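Local coordinates for Swi5-dependent recombination DNA repair protein 1 (Schizosaccharomyces pombe, PDB 3VIQ), which partners Swi5 in a complex that activates Rad51-mediated strand exchange during recombinational DNA repair, and takes part in meiotic chromosome segregation, at residues Met99-Gln103 with Phe104-Val108. Sequence-based numbering, arbitrary orientation.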
loop_
_atom_site.group_PDB
_atom_site.type_symbol
_atom_site.label_atom_id
_atom_site.label_comp_id
_atom_site.label_asym_id
_atom_site.label_seq_id
_atom_site.Cartn_x
_atom_site.Cartn_y
_atom_site.Cartn_z
ATOM N N MET A 99 13.441 1.820 -16.004
ATOM C CA MET A 99 14.079 3.069 -15.571
ATOM C C MET A 99 13.041 4.186 -15.603
ATOM O O MET A 99 12.987 5.038 -14.706
ATOM C CB MET A 99 15.249 3.425 -16.481
ATOM C CG MET A 99 16.462 2.506 -16.337
ATOM S SD MET A 99 17.523 2.703 -17.779
ATOM C CE MET A 99 18.739 1.381 -17.560
ATOM N N PHE A 100 12.231 4.170 -16.655
ATOM C CA PHE A 100 11.141 5.115 -16.776
ATOM C C PHE A 100 10.224 5.001 -15.590
ATOM O O PHE A 100 9.949 5.985 -14.924
ATOM C CB PHE A 100 10.367 4.892 -18.074
ATOM C CG PHE A 100 9.153 5.723 -18.177
ATOM C CD1 PHE A 100 9.237 7.008 -18.670
ATOM C CD2 PHE A 100 7.921 5.235 -17.742
ATOM C CE1 PHE A 100 8.114 7.797 -18.753
ATOM C CE2 PHE A 100 6.820 6.002 -17.814
ATOM C CZ PHE A 100 6.900 7.295 -18.320
ATOM N N LEU A 101 9.754 3.805 -15.291
ATOM C CA LEU A 101 8.774 3.656 -14.168
ATOM C C LEU A 101 9.405 4.057 -12.825
ATOM O O LEU A 101 8.793 4.761 -12.031
ATOM C CB LEU A 101 8.233 2.235 -14.085
ATOM C CG LEU A 101 7.330 1.720 -15.196
ATOM C CD1 LEU A 101 7.203 0.173 -15.036
ATOM C CD2 LEU A 101 5.976 2.423 -15.249
ATOM N N ASN A 102 10.647 3.645 -12.605
ATOM C CA ASN A 102 11.421 4.099 -11.444
ATOM C C ASN A 102 11.540 5.648 -11.385
ATOM O O ASN A 102 11.371 6.277 -10.346
ATOM C CB ASN A 102 12.821 3.465 -11.486
ATOM C CG ASN A 102 13.632 3.737 -10.229
ATOM O OD1 ASN A 102 13.093 3.777 -9.128
ATOM N ND2 ASN A 102 14.937 3.878 -10.386
ATOM N N GLN A 103 11.819 6.246 -12.533
ATOM C CA GLN A 103 11.839 7.688 -12.661
ATOM C C GLN A 103 10.487 8.282 -12.249
ATOM O O GLN A 103 10.419 9.380 -11.709
ATOM C CB GLN A 103 12.204 8.061 -14.114
ATOM C CG GLN A 103 12.305 9.533 -14.376
ATOM C CD GLN A 103 13.345 10.187 -13.503
ATOM O OE1 GLN A 103 14.323 9.545 -13.097
ATOM N NE2 GLN A 103 13.153 11.472 -13.214
ATOM N N PHE A 104 9.416 7.534 -12.464
ATOM C CA PHE A 104 8.070 7.976 -12.057
ATOM C C PHE A 104 7.627 7.489 -10.693
ATOM O O PHE A 104 6.432 7.530 -10.376
ATOM C CB PHE A 104 7.027 7.558 -13.113
ATOM C CG PHE A 104 6.801 8.601 -14.137
ATOM C CD1 PHE A 104 7.738 8.800 -15.159
ATOM C CD2 PHE A 104 5.698 9.436 -14.057
ATOM C CE1 PHE A 104 7.560 9.801 -16.097
ATOM C CE2 PHE A 104 5.513 10.437 -14.989
ATOM C CZ PHE A 104 6.443 10.618 -16.019
ATOM N N GLY A 105 8.562 7.008 -9.891
ATOM C CA GLY A 105 8.227 6.500 -8.542
ATOM C C GLY A 105 7.180 5.383 -8.458
ATOM O O GLY A 105 6.402 5.381 -7.517
ATOM N N VAL A 106 7.169 4.439 -9.415
ATOM C CA VAL A 106 6.158 3.372 -9.436
ATOM C C VAL A 106 6.706 2.128 -8.741
ATOM O O VAL A 106 7.617 1.504 -9.251
ATOM C CB VAL A 106 5.714 2.983 -10.874
ATOM C CG1 VAL A 106 4.615 1.913 -10.852
ATOM C CG2 VAL A 106 5.275 4.209 -11.668
ATOM N N PRO A 107 6.152 1.764 -7.572
ATOM C CA PRO A 107 6.639 0.554 -6.901
ATOM C C PRO A 107 6.543 -0.638 -7.823
ATOM O O PRO A 107 5.538 -0.771 -8.542
ATOM C CB PRO A 107 5.666 0.373 -5.728
ATOM C CG PRO A 107 5.126 1.759 -5.473
ATOM C CD PRO A 107 5.007 2.364 -6.862
ATOM N N VAL A 108 7.557 -1.502 -7.800
ATOM C CA VAL A 108 7.617 -2.628 -8.735
ATOM C C VAL A 108 6.358 -3.487 -8.634
ATOM O O VAL A 108 5.845 -3.969 -9.643
ATOM C CB VAL A 108 8.901 -3.516 -8.548
ATOM C CG1 VAL A 108 8.865 -4.286 -7.222
ATOM C CG2 VAL A 108 9.059 -4.480 -9.737
#
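Phe104 CD1 lies over one face of the Phe100 ring, 3.6 Å above its plane and displaced toward the rim, while Phe104 CE1 stands above and beyond the rim, 3.4 Å from both Phe100 CE1 and Phe100 CZ; at the in-plane edge of the Phe104 ring sits Phe100 O. The two planes are inclined by 32° and the centroids lie 4.7 Å apart. This pair flanks a Schellman motif that ends helix 97-103 in the C-terminal domain of Sfr1, with Gly105, at positive phi, as its C' residue. Val106 N reaches back to Leu101 O in a fairly straight bond of 3.1 Å (161° at the hydrogen), and Gly105 N bonds to Asn102 O. Phe104 N keeps the last helical bond, to Phe100 O, and makes a weak second one to Leu101 O. With CG anti to the backbone N (chi1 173°), Phe100 directs its ring to Leu59, Phe60 and Met63 of helix 38-68, while Met60 of the Swi5 chain touches both phenylalanines. Were Phe104 replaced by an alanine, one side of the Phe100 ring would probably lose its aromatic neighbour and Swi5 Met60 a packing partner. Beyond the glycine, Val106 turns inward to complete the hydrophobic part of the motif: its CB rests 4.1 Å from Leu101 CB, and its CG2 meets Leu101 CD2 at the same distance.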